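Local coordinates for thioredoxin family protein (PDB 2YP6), which is a surface-exposed lipoprotein of the thioredoxin fold that probably acts as a thiol-disulfide oxidoreductase in the pneumococcus's resistance to extracellular oxidative stress, at residues I43-D51 / Y156-I167; K85-A95 / W124-I133. All coordinates share one frame; numbering follows the deposited sequence.

Contact 1: residues I43-D51 / Y156-I167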
loop_
_atom_site.group_PDB
_atom_site.type_symbol
_atom_site.label_atom_id
_atom_site.label_comp_id
_atom_site.label_asym_id
_atom_site.label_seq_id
_atom_site.Cartn_x
_atom_site.Cartn_y
_atom_site.Cartn_z
ATOM N N ILE A 43 3.088 3.800 -16.466
ATOM C CA ILE A 43 3.461 4.238 -15.117
ATOM C C ILE A 43 4.880 4.830 -15.139
ATOM O O ILE A 43 5.781 4.289 -15.764
ATOM C CB ILE A 43 3.371 3.087 -14.082
ATOM C CG1 ILE A 43 2.473 3.509 -12.924
ATOM C CG2 ILE A 43 4.741 2.700 -13.546
ATOM C CD1 ILE A 43 2.686 2.707 -11.675
ATOM N N ALA A 44 5.058 5.954 -14.453
ATOM C CA ALA A 44 6.325 6.670 -14.482
ATOM C C ALA A 44 6.353 7.663 -13.352
ATOM O O ALA A 44 5.338 8.273 -13.002
ATOM C CB ALA A 44 6.526 7.383 -15.832
ATOM N N VAL A 45 7.522 7.853 -12.776
ATOM C CA VAL A 45 7.679 8.916 -11.827
ATOM C C VAL A 45 7.286 10.211 -12.502
ATOM O O VAL A 45 7.638 10.450 -13.661
ATOM C CB VAL A 45 9.129 8.998 -11.285
ATOM C CG1 VAL A 45 9.296 10.247 -10.441
ATOM C CG2 VAL A 45 9.447 7.776 -10.461
ATOM N N GLY A 46 6.528 11.037 -11.791
ATOM C CA GLY A 46 6.119 12.329 -12.320
ATOM C C GLY A 46 4.783 12.323 -13.029
ATOM O O GLY A 46 4.265 13.387 -13.393
ATOM N N LYS A 47 4.243 11.137 -13.273
ATOM C CA LYS A 47 2.977 11.010 -13.982
ATOM C C LYS A 47 1.886 10.551 -13.032
ATOM O O LYS A 47 2.162 10.035 -11.959
ATOM C CB LYS A 47 3.106 10.022 -15.138
ATOM C CG LYS A 47 4.064 10.484 -16.285
ATOM C CD LYS A 47 3.706 11.893 -16.782
ATOM C CE LYS A 47 4.672 12.448 -17.824
ATOM N NZ LYS A 47 4.272 13.847 -18.210
ATOM N N ASP A 48 0.642 10.742 -13.437
ATOM C CA ASP A 48 -0.489 10.364 -12.581
ATOM C C ASP A 48 -0.407 8.905 -12.161
ATOM O O ASP A 48 -0.173 8.010 -12.986
ATOM C CB ASP A 48 -1.830 10.573 -13.302
ATOM C CG ASP A 48 -2.201 12.022 -13.471
ATOM O OD1 ASP A 48 -1.601 12.912 -12.821
ATOM O OD2 ASP A 48 -3.118 12.262 -14.282
ATOM N N ALA A 49 -0.627 8.664 -10.882
ATOM C CA ALA A 49 -0.820 7.304 -10.359
ATOM C C ALA A 49 -2.139 6.759 -10.879
ATOM O O ALA A 49 -3.148 7.446 -10.798
ATOM C CB ALA A 49 -0.843 7.339 -8.827
ATOM N N PRO A 50 -2.138 5.531 -11.413
ATOM C CA PRO A 50 -3.383 4.973 -11.941
ATOM C C PRO A 50 -4.473 4.896 -10.867
ATOM O O PRO A 50 -4.240 4.570 -9.696
ATOM C CB PRO A 50 -2.971 3.573 -12.409
ATOM C CG PRO A 50 -1.514 3.654 -12.677
ATOM C CD PRO A 50 -0.981 4.644 -11.668
ATOM N N ASP A 51 -5.670 5.264 -11.272
ATOM C CA ASP A 51 -6.814 5.184 -10.392
ATOM C C ASP A 51 -7.175 3.738 -10.079
ATOM O O ASP A 51 -6.901 2.834 -10.863
ATOM C CB ASP A 51 -8.015 5.839 -11.041
ATOM C CG ASP A 51 -7.986 7.331 -10.913
ATOM O OD1 ASP A 51 -8.291 7.824 -9.805
ATOM O OD2 ASP A 51 -7.666 7.995 -11.915
ATOM N N TYR A 156 4.849 2.822 -3.764
ATOM C CA TYR A 156 4.722 4.055 -4.537
ATOM C C TYR A 156 4.373 5.151 -3.564
ATOM O O TYR A 156 3.439 5.024 -2.785
ATOM C CB TYR A 156 3.609 3.924 -5.579
ATOM C CG TYR A 156 3.992 3.013 -6.708
ATOM C CD1 TYR A 156 3.891 1.638 -6.581
ATOM C CD2 TYR A 156 4.476 3.530 -7.901
ATOM C CE1 TYR A 156 4.260 0.806 -7.610
ATOM C CE2 TYR A 156 4.847 2.700 -8.929
ATOM C CZ TYR A 156 4.750 1.331 -8.771
ATOM O OH TYR A 156 5.108 0.492 -9.806
ATOM N N LEU A 157 5.179 6.216 -3.571
ATOM C CA LEU A 157 4.901 7.383 -2.756
ATOM C C LEU A 157 4.349 8.451 -3.694
ATOM O O LEU A 157 5.055 8.962 -4.575
ATOM C CB LEU A 157 6.186 7.833 -2.057
ATOM C CG LEU A 157 6.962 6.784 -1.264
ATOM C CD1 LEU A 157 8.055 7.443 -0.415
ATOM C CD2 LEU A 157 6.037 5.951 -0.404
ATOM N N ILE A 158 3.060 8.719 -3.537
ATOM C CA ILE A 158 2.285 9.519 -4.457
ATOM C C ILE A 158 2.094 10.903 -3.826
ATOM O O ILE A 158 1.841 11.029 -2.634
ATOM C CB ILE A 158 0.901 8.837 -4.710
ATOM C CG1 ILE A 158 1.101 7.435 -5.299
ATOM C CG2 ILE A 158 0.003 9.676 -5.608
ATOM C CD1 ILE A 158 -0.170 6.633 -5.353
ATOM N N ASP A 159 2.269 11.948 -4.630
ATOM C CA ASP A 159 2.260 13.287 -4.088
ATOM C C ASP A 159 0.823 13.835 -3.958
ATOM O O ASP A 159 -0.137 13.163 -4.325
ATOM C CB ASP A 159 3.197 14.198 -4.910
ATOM C CG ASP A 159 2.646 14.586 -6.284
ATOM O OD1 ASP A 159 1.433 14.467 -6.552
ATOM O OD2 ASP A 159 3.443 15.100 -7.099
ATOM N N SER A 160 0.681 15.041 -3.414
ATOM C CA SER A 160 -0.648 15.577 -3.107
ATOM C C SER A 160 -1.423 15.883 -4.370
ATOM O O SER A 160 -2.617 16.100 -4.307
ATOM C CB SER A 160 -0.553 16.832 -2.238
ATOM O OG SER A 160 -0.031 17.902 -2.970
ATOM N N GLN A 161 -0.730 15.904 -5.512
ATOM C CA GLN A 161 -1.369 16.171 -6.779
ATOM C C GLN A 161 -1.721 14.890 -7.531
ATOM O O GLN A 161 -2.193 14.959 -8.663
ATOM C CB GLN A 161 -0.464 17.049 -7.641
ATOM C CG GLN A 161 0.038 18.313 -6.942
ATOM C CD GLN A 161 -1.090 19.239 -6.531
ATOM O OE1 GLN A 161 -1.782 19.792 -7.373
ATOM N NE2 GLN A 161 -1.277 19.411 -5.226
ATOM N N GLY A 162 -1.497 13.739 -6.889
ATOM C CA GLY A 162 -1.799 12.440 -7.470
ATOM C C GLY A 162 -0.748 11.877 -8.417
ATOM O O GLY A 162 -1.030 10.897 -9.115
ATOM N N LYS A 163 0.442 12.494 -8.444
ATOM C CA LYS A 163 1.550 12.027 -9.281
ATOM C C LYS A 163 2.474 11.119 -8.512
ATOM O O LYS A 163 2.736 11.340 -7.335
ATOM C CB LYS A 163 2.423 13.192 -9.774
ATOM C CG LYS A 163 1.686 14.378 -10.275
ATOM C CD LYS A 163 0.887 14.076 -11.458
ATOM C CE LYS A 163 0.472 15.386 -12.090
ATOM N NZ LYS A 163 -0.222 15.142 -13.365
ATOM N N ILE A 164 3.020 10.118 -9.182
ATOM C CA ILE A 164 4.033 9.297 -8.550
ATOM C C ILE A 164 5.254 10.175 -8.227
ATOM O O ILE A 164 5.851 10.796 -9.123
ATOM C CB ILE A 164 4.419 8.098 -9.423
ATOM C CG1 ILE A 164 3.216 7.162 -9.569
ATOM C CG2 ILE A 164 5.614 7.369 -8.786
ATOM C CD1 ILE A 164 3.453 6.001 -10.541
ATOM N N GLY A 165 5.613 10.243 -6.954
ATOM C CA GLY A 165 6.792 10.997 -6.527
ATOM C C GLY A 165 8.023 10.133 -6.368
ATOM O O GLY A 165 9.097 10.492 -6.850
ATOM N N LYS A 166 7.875 8.986 -5.703
ATOM C CA LYS A 166 8.970 8.028 -5.571
ATOM C C LYS A 166 8.450 6.618 -5.713
ATOM O O LYS A 166 7.280 6.375 -5.478
ATOM C CB LYS A 166 9.658 8.128 -4.207
ATOM C CG LYS A 166 10.327 9.459 -3.949
ATOM C CD LYS A 166 11.718 9.282 -3.351
ATOM C CE LYS A 166 12.349 10.620 -2.986
ATOM N NZ LYS A 166 13.730 10.437 -2.516
ATOM N N ILE A 167 9.341 5.714 -6.098
ATOM C CA ILE A 167 9.073 4.290 -6.125
ATOM C C ILE A 167 10.225 3.598 -5.407
ATOM O O ILE A 167 11.397 3.905 -5.640
ATOM C CB ILE A 167 9.015 3.738 -7.572
ATOM C CG1 ILE A 167 8.043 4.554 -8.434
ATOM C CG2 ILE A 167 8.603 2.248 -7.547
ATOM C CD1 ILE A 167 8.130 4.242 -9.882
HETATM O O HOH W 1 -3.498 13.969 -11.082
HETATM O O HOH W 2 -3.601 9.888 -9.519
#

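Contact 2: residues K85-A95 / W124-I133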
loop_
_atom_site.group_PDB
_atom_site.type_symbol
_atom_site.label_atom_id
_atom_site.label_comp_id
_atom_site.label_asym_id
_atom_site.label_seq_id
_atom_site.Cartn_x
_atom_site.Cartn_y
_atom_site.Cartn_z
ATOM N N LYS A 85 6.042 -9.417 5.111
ATOM C CA LYS A 85 5.626 -9.601 6.505
ATOM C C LYS A 85 6.521 -8.821 7.451
ATOM O O LYS A 85 6.063 -8.091 8.349
ATOM C CB LYS A 85 5.659 -11.105 6.849
ATOM C CG LYS A 85 4.535 -11.851 6.202
ATOM C CD LYS A 85 4.589 -13.344 6.552
ATOM C CE LYS A 85 5.600 -14.114 5.705
ATOM N NZ LYS A 85 5.280 -15.575 5.745
ATOM N N LYS A 86 7.814 -8.959 7.233
ATOM C CA LYS A 86 8.810 -8.355 8.082
ATOM C C LYS A 86 8.681 -6.832 8.106
ATOM O O LYS A 86 9.021 -6.187 9.092
ATOM C CB LYS A 86 10.198 -8.797 7.627
ATOM C CG LYS A 86 11.336 -8.104 8.314
ATOM C CD LYS A 86 12.627 -8.840 8.088
ATOM C CE LYS A 86 13.786 -7.914 8.379
ATOM N NZ LYS A 86 15.107 -8.584 8.216
ATOM N N SER A 87 8.188 -6.248 7.026
ATOM C CA SER A 87 8.070 -4.797 6.947
ATOM C C SER A 87 6.749 -4.278 7.550
ATOM O O SER A 87 6.553 -3.079 7.674
ATOM C CB SER A 87 8.213 -4.339 5.478
ATOM O OG SER A 87 7.057 -4.620 4.725
ATOM N N MET A 88 5.849 -5.151 7.977
ATOM C CA MET A 88 4.544 -4.645 8.419
ATOM C C MET A 88 4.552 -3.931 9.809
ATOM O O MET A 88 3.896 -2.893 9.952
ATOM C CB MET A 88 3.471 -5.736 8.387
ATOM C CG MET A 88 3.114 -6.213 6.983
ATOM S SD MET A 88 2.393 -4.914 5.901
ATOM C CE MET A 88 1.095 -4.462 6.929
ATOM N N PRO A 89 5.243 -4.497 10.818
ATOM C CA PRO A 89 5.271 -3.781 12.111
ATOM C C PRO A 89 5.836 -2.356 11.973
ATOM O O PRO A 89 5.316 -1.411 12.595
ATOM C CB PRO A 89 6.170 -4.659 12.983
ATOM C CG PRO A 89 5.903 -6.075 12.437
ATOM C CD PRO A 89 5.839 -5.849 10.930
ATOM N N GLU A 90 6.848 -2.187 11.134
ATOM C CA GLU A 90 7.417 -0.867 10.949
ATOM C C GLU A 90 6.357 0.045 10.315
ATOM O O GLU A 90 6.251 1.208 10.672
ATOM C CB GLU A 90 8.690 -0.908 10.107
ATOM C CG GLU A 90 9.293 0.474 9.942
ATOM C CD GLU A 90 10.612 0.483 9.174
ATOM O OE1 GLU A 90 10.912 -0.534 8.503
ATOM O OE2 GLU A 90 11.330 1.516 9.253
ATOM N N LEU A 91 5.542 -0.487 9.403
ATOM C CA LEU A 91 4.484 0.327 8.788
ATOM C C LEU A 91 3.401 0.721 9.811
ATOM O O LEU A 91 2.874 1.841 9.775
ATOM C CB LEU A 91 3.855 -0.413 7.608
ATOM C CG LEU A 91 2.903 0.422 6.746
ATOM C CD1 LEU A 91 3.602 1.664 6.226
ATOM C CD2 LEU A 91 2.332 -0.421 5.611
ATOM N N MET A 92 3.090 -0.182 10.737
ATOM C CA MET A 92 2.249 0.182 11.889
ATOM C C MET A 92 2.832 1.310 12.720
ATOM O O MET A 92 2.077 2.191 13.161
ATOM C CB MET A 92 1.919 -1.027 12.757
ATOM C CG MET A 92 1.104 -2.059 11.993
ATOM S SD MET A 92 0.938 -3.607 12.879
ATOM C CE MET A 92 0.284 -3.053 14.432
ATOM N N GLU A 93 4.152 1.303 12.956
ATOM C CA GLU A 93 4.801 2.456 13.594
ATOM C C GLU A 93 4.480 3.763 12.881
ATOM O O GLU A 93 4.189 4.804 13.512
ATOM C CB GLU A 93 6.330 2.323 13.599
ATOM C CG GLU A 93 6.895 1.412 14.652
ATOM C CD GLU A 93 8.398 1.237 14.536
ATOM O OE1 GLU A 93 8.940 1.093 13.418
ATOM O OE2 GLU A 93 9.048 1.223 15.579
ATOM N N LEU A 94 4.602 3.728 11.564
ATOM C CA LEU A 94 4.354 4.909 10.761
ATOM C C LEU A 94 2.899 5.329 10.877
ATOM O O LEU A 94 2.606 6.524 11.045
ATOM C CB LEU A 94 4.735 4.645 9.308
ATOM C CG LEU A 94 4.893 5.861 8.403
ATOM C CD1 LEU A 94 5.977 6.776 8.944
ATOM C CD2 LEU A 94 5.217 5.410 7.018
ATOM N N ALA A 95 1.986 4.366 10.826
ATOM C CA ALA A 95 0.561 4.689 10.891
ATOM C C ALA A 95 0.183 5.333 12.222
ATOM O O ALA A 95 -0.726 6.158 12.285
ATOM C CB ALA A 95 -0.279 3.473 10.632
ATOM N N TRP A 124 -5.539 -14.546 9.404
ATOM C CA TRP A 124 -4.083 -14.566 9.435
ATOM C C TRP A 124 -3.501 -13.191 9.852
ATOM O O TRP A 124 -2.592 -13.114 10.673
ATOM C CB TRP A 124 -3.545 -14.957 8.050
ATOM C CG TRP A 124 -2.065 -14.870 7.971
ATOM C CD1 TRP A 124 -1.173 -15.819 8.371
ATOM C CD2 TRP A 124 -1.283 -13.766 7.484
ATOM N NE1 TRP A 124 0.109 -15.380 8.152
ATOM C CE2 TRP A 124 0.071 -14.125 7.618
ATOM C CE3 TRP A 124 -1.595 -12.514 6.946
ATOM C CZ2 TRP A 124 1.109 -13.276 7.248
ATOM C CZ3 TRP A 124 -0.566 -11.688 6.565
ATOM C CH2 TRP A 124 0.770 -12.074 6.713
ATOM N N PHE A 125 -4.040 -12.124 9.278
ATOM C CA PHE A 125 -3.549 -10.766 9.515
ATOM C C PHE A 125 -3.630 -10.448 11.006
ATOM O O PHE A 125 -2.672 -9.972 11.620
ATOM C CB PHE A 125 -4.414 -9.801 8.701
ATOM C CG PHE A 125 -3.929 -8.380 8.678
ATOM C CD1 PHE A 125 -2.915 -7.991 7.836
ATOM C CD2 PHE A 125 -4.531 -7.433 9.471
ATOM C CE1 PHE A 125 -2.498 -6.678 7.805
ATOM C CE2 PHE A 125 -4.122 -6.136 9.442
ATOM C CZ PHE A 125 -3.114 -5.755 8.602
ATOM N N GLN A 126 -4.782 -10.750 11.584
ATOM C CA GLN A 126 -5.021 -10.481 12.999
ATOM C C GLN A 126 -4.127 -11.317 13.901
ATOM O O GLN A 126 -3.687 -10.844 14.942
ATOM C CB GLN A 126 -6.496 -10.707 13.328
ATOM C CG GLN A 126 -6.776 -10.795 14.812
ATOM C CD GLN A 126 -8.188 -10.353 15.176
ATOM O OE1 GLN A 126 -9.026 -10.113 14.297
ATOM N NE2 GLN A 126 -8.454 -10.231 16.480
ATOM N N GLU A 127 -3.849 -12.550 13.496
ATOM C CA GLU A 127 -3.027 -13.477 14.287
ATOM C C GLU A 127 -1.574 -13.018 14.349
ATOM O O GLU A 127 -0.853 -13.376 15.272
ATOM C CB GLU A 127 -3.034 -14.869 13.669
ATOM C CG GLU A 127 -4.227 -15.743 13.975
ATOM C CD GLU A 127 -4.274 -16.970 13.068
ATOM O OE1 GLU A 127 -3.205 -17.411 12.586
ATOM O OE2 GLU A 127 -5.387 -17.483 12.823
ATOM N N GLN A 128 -1.133 -12.277 13.338
ATOM C CA GLN A 128 0.223 -11.730 13.333
ATOM C C GLN A 128 0.342 -10.532 14.267
ATOM O O GLN A 128 1.437 -10.034 14.490
ATOM C CB GLN A 128 0.639 -11.296 11.914
ATOM C CG GLN A 128 0.463 -12.356 10.818
ATOM C CD GLN A 128 0.959 -13.730 11.214
ATOM O OE1 GLN A 128 2.127 -13.910 11.544
ATOM N NE2 GLN A 128 0.058 -14.716 11.188
ATOM N N GLY A 129 -0.783 -10.057 14.799
ATOM C CA GLY A 129 -0.803 -8.829 15.588
ATOM C C GLY A 129 -0.886 -7.564 14.741
ATOM O O GLY A 129 -0.688 -6.452 15.237
ATOM N N TYR A 130 -1.180 -7.715 13.455
ATOM C CA TYR A 130 -1.229 -6.552 12.581
ATOM C C TYR A 130 -2.573 -5.856 12.754
ATOM O O TYR A 130 -3.598 -6.502 12.990
ATOM C CB TYR A 130 -1.012 -6.903 11.107
ATOM C CG TYR A 130 0.287 -7.632 10.796
ATOM C CD1 TYR A 130 1.403 -7.535 11.631
ATOM C CD2 TYR A 130 0.387 -8.436 9.675
ATOM C CE1 TYR A 130 2.578 -8.219 11.336
ATOM C CE2 TYR A 130 1.544 -9.109 9.380
ATOM C CZ TYR A 130 2.630 -9.005 10.196
ATOM O OH TYR A 130 3.761 -9.702 9.877
ATOM N N LYS A 131 -2.545 -4.536 12.651
ATOM C CA LYS A 131 -3.760 -3.732 12.696
ATOM C C LYS A 131 -3.434 -2.288 12.351
ATOM O O LYS A 131 -2.275 -1.925 12.212
ATOM C CB LYS A 131 -4.411 -3.819 14.073
ATOM C CG LYS A 131 -3.514 -3.345 15.196
ATOM C CD LYS A 131 -4.177 -3.572 16.549
ATOM C CE LYS A 131 -3.418 -2.875 17.660
ATOM N NZ LYS A 131 -3.726 -1.408 17.714
ATOM N N ASP A 132 -4.475 -1.471 12.207
ATOM C CA ASP A 132 -4.334 -0.054 11.872
ATOM C C ASP A 132 -3.723 0.208 10.512
ATOM O O ASP A 132 -3.285 1.326 10.240
ATOM C CB ASP A 132 -3.545 0.681 12.963
ATOM C CG ASP A 132 -4.186 0.536 14.341
ATOM O OD1 ASP A 132 -5.431 0.539 14.436
ATOM O OD2 ASP A 132 -3.454 0.367 15.338
ATOM N N ILE A 133 -3.706 -0.802 9.648
ATOM C CA ILE A 133 -3.158 -0.663 8.303
ATOM C C ILE A 133 -4.252 -1.049 7.322
ATOM O O ILE A 133 -4.714 -2.174 7.369
ATOM C CB ILE A 133 -1.965 -1.621 8.076
ATOM C CG1 ILE A 133 -0.796 -1.230 8.969
ATOM C CG2 ILE A 133 -1.528 -1.614 6.602
ATOM C CD1 ILE A 133 -0.343 0.194 8.788
#

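Contact 1: residues I43-D51 / Y156-I167
Ile-164 is the bump here, and the chain from Ile-43 to Ala-49 wraps it along the edge of a thioredoxin-fold sheet, whose outermost strand 164-169 follows strand 154-158 in a hairpin. A type II turn, Ala-44 to Lys-47, lies alongside the start of that strand. Gly-46 N donates to Ile-164 O at 2.8 Å, and Ile-164 N donates to Lys-47 O at 2.9 Å, so both backbone polar atoms of Ile-164 are used. Two residues past Lys-47, Ala-49 N makes an almost straight hydrogen bond to Gly-162 O, 171° at the hydrogen.

With CG1 anti to the carbonyl carbon (chi1 -65°), Ile-164 sends CD1 into the crook of Ile-43, 3.6 Å from Ile-43 CD1, the two side chains crossing at about a right angle. That same Ile-43 methyl also touches the hydroxyl end of the Tyr-156 ring obliquely, nearest CE2. Val-45 CG2 slides past Ile-167 CD1 beyond the other branch of Ile-164, while Ala-49 CB fills the notch between Ile-158 CD1 and Ile-164 CG1. Tyr-147, from a loop, touches both Ile-43 and Ala-49. At the outer rim Lys-163 bends at chi2 and brings NZ to the syn side of Asp-48 OD1, a 2.7 Å salt bridge with a water joining that oxygen to Gln-161 O.

Contact 2: residues K85-A95 / W124-I133
Helices 82-86 and 88-96, in succession, run beside the loop that leaves helix 120-127 through a Schellman motif at Gly-129, and the backbones draw together from 9.0 Å between Lys-85 CA and Gln-128 CA to 6.5 Å between Met-92 CA and Ile-133 CA. Tyr-130 lays its ring against the helix: Met-88 CB stands over the centre of one face, a CH-pi contact 3.9 Å from the centroid, and Gln-128 CB covers the opposite face. The phenol is thus clamped, and Tyr-130 CB sits over the Phe-125 ring.

Met-92 reaches across with a chain that bends only at chi3 (54°), tucking CE beside Gly-129 O and Lys-131 O. Its sulfur lies oblique to the Tyr-130 ring in a Met-aromatic contact and accepts a weak bond from Lys-131 N, 3.6 Å from SD. Ile-133 plugs the remaining groove: CG1 meets Met-92 CG at 3.7 Å, CG2 meets Met-88 CE, and CD1 lodges between Leu-91 and Ala-95. At the far end Lys-85 CD touches the Trp-124 indole edge at CZ2, 3.5 Å away. Beneath, Leu-91 and Ile-133 both rest on Thr-106 of strand 102-108, Leu-91 also touching Tyr-73 of strand 71-76, so helix 88-96 and the loop share one floor of the central sheet.

In the fold
The two contacts lie on opposite sides of the chain's centre, their own centres about 24 Å apart and their nearest atoms about 7 Å apart. Along the chain contact 2 is nested: 85-95 and 124-133 both fall within the stretch of chain between the two halves of contact 1, 43-51 and 156-167. The central mixed sheet connects them. Contact 1 joins the start of the modelled chain to edge strand 164-169, whereas contact 2 packs a helix and a loop onto strands 71-76 and 102-108. Contact 2 begins just after the Cys-81–Cys-84 disulfide, a CxxC at a helix start consistent with a thioredoxin-type redox site; contact 1 is packing at the sheet's edge.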